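Local structure of acetylene hydratase Ahy (Pelobacter acetylenicus, 2E7Z) at residues V406-A411 / N432-C438; G127-W131 / K349-G353. The protein catalyses the hydration of acetylene to acetaldehyde, using a tungsten-bis(molybdopterin guanine dinucleotide) cofactor and a [4Fe-4S] cluster. All blocks are in the same frame, centred on the assembly; numbering follows the deposited sequence.

Contact 1: V406-A411 / N432-C438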
loop_
_atom_site.group_PDB
_atom_site.type_symbol
_atom_site.label_atom_id
_atom_site.label_comp_id
_atom_site.label_asym_id
_atom_site.label_seq_id
_atom_site.Cartn_x
_atom_site.Cartn_y
_atom_site.Cartn_z
ATOM N N VAL A 406 19.920 -12.375 -7.570
ATOM C CA VAL A 406 18.514 -12.619 -7.900
ATOM C C VAL A 406 18.443 -12.497 -9.422
ATOM O O VAL A 406 18.928 -11.504 -9.983
ATOM C CB VAL A 406 17.593 -11.599 -7.232
ATOM C CG1 VAL A 406 16.158 -11.675 -7.794
ATOM C CG2 VAL A 406 17.597 -11.818 -5.729
ATOM N N LYS A 407 17.933 -13.536 -10.084
ATOM C CA LYS A 407 18.045 -13.669 -11.528
ATOM C C LYS A 407 16.740 -13.996 -12.203
ATOM O O LYS A 407 16.703 -13.956 -13.430
ATOM C CB LYS A 407 19.092 -14.750 -11.878
ATOM C CG LYS A 407 20.511 -14.272 -11.561
ATOM C CD LYS A 407 20.989 -13.221 -12.559
ATOM C CE LYS A 407 22.412 -12.815 -12.229
ATOM N NZ LYS A 407 22.844 -11.837 -13.224
ATOM N N ALA A 408 15.694 -14.320 -11.441
ATOM C CA ALA A 408 14.340 -14.426 -11.993
ATOM C C ALA A 408 13.442 -13.451 -11.251
ATOM O O ALA A 408 13.565 -13.333 -10.033
ATOM C CB ALA A 408 13.775 -15.850 -11.883
ATOM N N PHE A 409 12.533 -12.789 -11.966
ATOM C CA PHE A 409 11.686 -11.778 -11.363
ATOM C C PHE A 409 10.279 -11.847 -11.957
ATOM O O PHE A 409 10.105 -11.810 -13.187
ATOM C CB PHE A 409 12.325 -10.397 -11.511
ATOM C CG PHE A 409 11.560 -9.282 -10.828
ATOM C CD1 PHE A 409 10.568 -8.549 -11.481
ATOM C CD2 PHE A 409 11.856 -8.974 -9.495
ATOM C CE1 PHE A 409 9.895 -7.513 -10.811
ATOM C CE2 PHE A 409 11.203 -7.902 -8.847
ATOM C CZ PHE A 409 10.213 -7.216 -9.485
ATOM N N PHE A 410 9.279 -11.991 -11.079
ATOM C CA PHE A 410 7.882 -12.015 -11.500
ATOM C C PHE A 410 7.193 -10.762 -10.978
ATOM O O PHE A 410 7.251 -10.475 -9.770
ATOM C CB PHE A 410 7.083 -13.226 -10.989
ATOM C CG PHE A 410 7.564 -14.569 -11.436
ATOM C CD1 PHE A 410 8.524 -14.743 -12.411
ATOM C CD2 PHE A 410 6.992 -15.697 -10.838
ATOM C CE1 PHE A 410 8.930 -16.034 -12.804
ATOM C CE2 PHE A 410 7.374 -16.977 -11.228
ATOM C CZ PHE A 410 8.328 -17.136 -12.244
ATOM N N ALA A 411 6.485 -10.067 -11.863
ATOM C CA ALA A 411 5.664 -8.904 -11.515
ATOM C C ALA A 411 4.211 -9.300 -11.683
ATOM O O ALA A 411 3.782 -9.554 -12.829
ATOM C CB ALA A 411 6.016 -7.698 -12.377
ATOM N N ASN A 432 19.472 -6.878 -15.332
ATOM C CA ASN A 432 20.421 -7.943 -14.974
ATOM C C ASN A 432 19.745 -9.297 -14.741
ATOM O O ASN A 432 20.407 -10.237 -14.338
ATOM C CB ASN A 432 21.215 -7.518 -13.736
ATOM C CG ASN A 432 22.494 -8.309 -13.548
ATOM O OD1 ASN A 432 22.882 -8.612 -12.411
ATOM N ND2 ASN A 432 23.172 -8.603 -14.612
ATOM N N GLN A 433 18.447 -9.385 -15.027
ATOM C CA GLN A 433 17.692 -10.636 -14.871
ATOM C C GLN A 433 17.891 -11.584 -16.027
ATOM O O GLN A 433 18.082 -11.152 -17.152
ATOM C CB GLN A 433 16.187 -10.354 -14.692
ATOM C CG GLN A 433 15.843 -9.530 -13.454
ATOM C CD GLN A 433 16.454 -10.173 -12.218
ATOM O OE1 GLN A 433 15.934 -11.159 -11.718
ATOM N NE2 GLN A 433 17.578 -9.634 -11.742
ATOM N N ASP A 434 17.853 -12.881 -15.713
ATOM C CA ASP A 434 17.834 -13.922 -16.747
ATOM C C ASP A 434 16.398 -14.269 -17.163
ATOM O O ASP A 434 16.175 -14.713 -18.285
ATOM C CB ASP A 434 18.538 -15.177 -16.228
ATOM C CG ASP A 434 20.018 -14.990 -16.076
ATOM O OD1 ASP A 434 20.606 -14.174 -16.817
ATOM O OD2 ASP A 434 20.593 -15.677 -15.220
ATOM N N LEU A 435 15.420 -14.014 -16.292
ATOM C CA LEU A 435 14.011 -14.278 -16.586
ATOM C C LEU A 435 13.141 -13.250 -15.913
ATOM O O LEU A 435 13.233 -13.083 -14.702
ATOM C CB LEU A 435 13.595 -15.671 -16.094
ATOM C CG LEU A 435 12.111 -16.049 -16.219
ATOM C CD1 LEU A 435 11.662 -16.137 -17.682
ATOM C CD2 LEU A 435 11.846 -17.383 -15.564
ATOM N N VAL A 436 12.295 -12.578 -16.691
ATOM C CA VAL A 436 11.297 -11.654 -16.145
ATOM C C VAL A 436 9.948 -12.034 -16.716
ATOM O O VAL A 436 9.802 -12.191 -17.949
ATOM C CB VAL A 436 11.624 -10.186 -16.475
ATOM C CG1 VAL A 436 10.520 -9.204 -16.042
ATOM C CG2 VAL A 436 12.978 -9.819 -15.904
ATOM N N VAL A 437 8.970 -12.234 -15.843
ATOM C CA VAL A 437 7.598 -12.527 -16.263
ATOM C C VAL A 437 6.696 -11.442 -15.704
ATOM O O VAL A 437 6.771 -11.128 -14.506
ATOM C CB VAL A 437 7.153 -13.897 -15.718
ATOM C CG1 VAL A 437 5.664 -14.164 -16.026
ATOM C CG2 VAL A 437 8.067 -15.039 -16.215
ATOM N N CYS A 438 5.869 -10.838 -16.548
ATOM C CA CYS A 438 4.952 -9.785 -16.132
ATOM C C CYS A 438 3.528 -10.205 -16.388
ATOM O O CYS A 438 3.187 -10.433 -17.552
ATOM C CB CYS A 438 5.308 -8.449 -16.789
ATOM S SG CYS A 438 4.236 -7.101 -16.269
HETATM O O HOH W 1 25.024 -10.380 -14.758
HETATM O O HOH W 2 23.214 -14.673 -15.082
#
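The ring of F410 meets L435 at its edge, where CD2 of L435 lies near the ring plane, 4.2 Å from CE1 of F410. V437 runs alongside the same side chain in the same direction; its CG2 comes obliquely to within 3.7 Å of CE1 of F410. The second flat group is the carboxamide of Q433. A bend at chi2 (-53°) folds it back over the 406-411 chain, where NE2 donates to V406 O at 2.9 Å from above the carbonyl plane, 42° out of it, away from the lone pairs. NE2 also donates to G429 O, and this pair of carbonyl acceptors fixes which end of the amide carries the nitrogen.

The strands 408-411 and 435-438 run parallel, at 7° to each other, and belong to a beta-alpha-beta unit whose connecting helix is 423-431. F409 N donates to L435 O, V437 N to F409 O, and A411 N to V437 O at 2.9 Å. Alternate residues fall on the two faces of the sheet: A408, F410, L435 and V437 on one, F409, A411, V436 and C438 on the other. Where the pairing begins, K407 O accepts in its carbonyl plane from both D434 N, at 2.8 Å, and L435 N. The K407 side chain runs past the residues just after helix 423-431, and its NZ donates to N432 O at 3.1 Å, with a weak bond to N432 OD1. E401 is the stronger partner of this ammonium, while a water that donates to D434 OD2 at 2.8 Å accepts a weak bond from NZ.

Contact 2: G127-W131 / K349-G353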
loop_
_atom_site.group_PDB
_atom_site.type_symbol
_atom_site.label_atom_id
_atom_site.label_comp_id
_atom_site.label_asym_id
_atom_site.label_seq_id
_atom_site.Cartn_x
_atom_site.Cartn_y
_atom_site.Cartn_z
ATOM N N GLY A 127 11.303 -22.580 -2.247
ATOM C CA GLY A 127 12.353 -22.187 -1.298
ATOM C C GLY A 127 12.764 -20.737 -1.400
ATOM O O GLY A 127 13.824 -20.365 -0.936
ATOM N N SER A 128 11.936 -19.900 -2.041
ATOM C CA SER A 128 12.279 -18.471 -2.138
ATOM C C SER A 128 11.541 -17.637 -1.099
ATOM O O SER A 128 10.313 -17.604 -1.078
ATOM C CB SER A 128 11.923 -17.841 -3.494
ATOM O OG SER A 128 12.363 -16.488 -3.379
ATOM N N PRO A 129 12.293 -16.889 -0.279
ATOM C CA PRO A 129 11.690 -15.940 0.627
ATOM C C PRO A 129 11.502 -14.556 -0.010
ATOM O O PRO A 129 10.983 -13.638 0.631
ATOM C CB PRO A 129 12.770 -15.821 1.713
ATOM C CG PRO A 129 14.039 -15.846 0.905
ATOM C CD PRO A 129 13.768 -16.906 -0.159
ATOM N N ASN A 130 11.955 -14.387 -1.253
ATOM C CA ASN A 130 12.102 -13.031 -1.799
ATOM C C ASN A 130 10.856 -12.427 -2.470
ATOM O O ASN A 130 10.850 -12.103 -3.661
ATOM C CB ASN A 130 13.364 -12.951 -2.639
ATOM C CG ASN A 130 14.625 -13.038 -1.770
ATOM O OD1 ASN A 130 15.590 -13.751 -2.113
ATOM N ND2 ASN A 130 14.586 -12.391 -0.613
ATOM N N TRP A 131 9.808 -12.320 -1.661
ATOM C CA TRP A 131 8.557 -11.682 -2.030
ATOM C C TRP A 131 8.528 -10.266 -1.509
ATOM O O TRP A 131 8.854 -10.053 -0.298
ATOM C CB TRP A 131 7.388 -12.446 -1.405
ATOM C CG TRP A 131 6.050 -11.906 -1.794
ATOM C CD1 TRP A 131 5.321 -12.318 -2.864
ATOM C CD2 TRP A 131 5.266 -10.910 -1.115
ATOM N NE1 TRP A 131 4.140 -11.606 -2.921
ATOM C CE2 TRP A 131 4.067 -10.760 -1.847
ATOM C CE3 TRP A 131 5.444 -10.152 0.056
ATOM C CZ2 TRP A 131 3.054 -9.876 -1.475
ATOM C CZ3 TRP A 131 4.428 -9.249 0.433
ATOM C CH2 TRP A 131 3.235 -9.137 -0.328
ATOM N N LYS A 349 16.107 -17.011 6.675
ATOM C CA LYS A 349 17.216 -16.148 7.063
ATOM C C LYS A 349 17.848 -15.377 5.903
ATOM O O LYS A 349 18.390 -14.287 6.115
ATOM C CB LYS A 349 18.271 -16.969 7.857
ATOM C CG LYS A 349 17.818 -17.396 9.241
ATOM C CD LYS A 349 18.864 -18.313 9.920
ATOM C CE LYS A 349 18.561 -19.791 9.660
ATOM N NZ LYS A 349 19.669 -20.725 10.019
ATOM N N LEU A 350 17.730 -15.912 4.683
ATOM C CA LEU A 350 18.348 -15.291 3.510
ATOM C C LEU A 350 17.516 -14.145 2.978
ATOM O O LEU A 350 17.986 -13.388 2.120
ATOM C CB LEU A 350 18.495 -16.280 2.347
ATOM C CG LEU A 350 19.583 -17.363 2.470
ATOM C CD1 LEU A 350 19.513 -18.326 1.284
ATOM C CD2 LEU A 350 20.967 -16.764 2.606
ATOM N N GLN A 351 16.270 -14.032 3.432
ATOM C CA GLN A 351 15.358 -13.035 2.875
ATOM C C GLN A 351 16.060 -11.703 2.723
ATOM O O GLN A 351 16.608 -11.173 3.683
ATOM C CB GLN A 351 14.138 -12.891 3.768
ATOM C CG GLN A 351 13.009 -12.060 3.099
ATOM C CD GLN A 351 11.724 -12.204 3.880
ATOM O OE1 GLN A 351 11.719 -12.047 5.106
ATOM N NE2 GLN A 351 10.639 -12.524 3.201
ATOM N N LEU A 352 15.991 -11.102 1.531
ATOM C CA LEU A 352 16.757 -9.885 1.342
ATOM C C LEU A 352 16.193 -8.754 2.160
ATOM O O LEU A 352 14.989 -8.522 2.176
ATOM C CB LEU A 352 16.737 -9.529 -0.149
ATOM C CG LEU A 352 17.627 -10.495 -0.950
ATOM C CD1 LEU A 352 17.283 -10.510 -2.427
ATOM C CD2 LEU A 352 19.081 -10.136 -0.804
ATOM N N GLY A 353 17.070 -8.032 2.858
ATOM C CA GLY A 353 16.646 -7.102 3.892
ATOM C C GLY A 353 17.005 -7.578 5.289
ATOM O O GLY A 353 17.143 -6.761 6.197
#
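With CG of Q351 anti to the backbone nitrogen (chi1 -169°) and the chain extended through chi2, the carboxamide of Q351 is carried along P129 as far as the proline's carbonyl. There NE2 donates to P129 O at 2.8 Å, with an N-H...O angle of 154° and the donor tilted 18° from the carbonyl plane. The same oxygen accepts from W131 N at 2.9 Å, closing the inverse gamma turn centred on N130, so one carbonyl takes a bond from within its own loop and another from across the contact. The far end of the amide is held too, as OE1 of Q351 accepts from the backbone of Y362.

The aliphatic part of Q351 also packs on the proline: CB of P129 lies 3.8 Å from CB of Q351, and CG of P129 rests 3.7 Å from CA of Q351. Beyond this pair the N130 side chain crosses that of L352 at about a right angle, its CG 3.7 Å from CD1 of L352. An ST turn shapes the first loop, for S128 OG accepts from N130 N at 3.0 Å while also bonding to L103 O.

This is loop-to-loop packing within the molybdopterin oxidoreductase family region. Residues 127-131 leave helix 118-126 and lead into edge strand 131-132; just before it, N130 forms a backbone hydrogen bond with V105 of strand 103-107. Residues 349-353 take in the last part of helix 345-350 and the chain beyond it, and L352 turns its side chain onto A393, L394 and A397 of helix 391-400.

In the fold
Contacts 1 and 2 have centres 15 Å apart and meet directly, CG2 of V406 packing on CD1 of L352 at 3.6 Å. Contact 2 comes earlier in the chain than contact 1, and both serve one mixed sheet: strand 103-107 lies between 408-412 and 131-132, the strand that the loop of contact 2 enters. Helix 391-400 is shared as well: V406, F409 and Q433 of contact 1 and L352 of contact 2 all touch it, V406 and L352 both at A397. Contact 1 lies nearer the cofactor-binding residues, with the side chain of C438 about 4 Å from that of D440; N130 in contact 2 remains about 11 Å from Y420, measured between side chains.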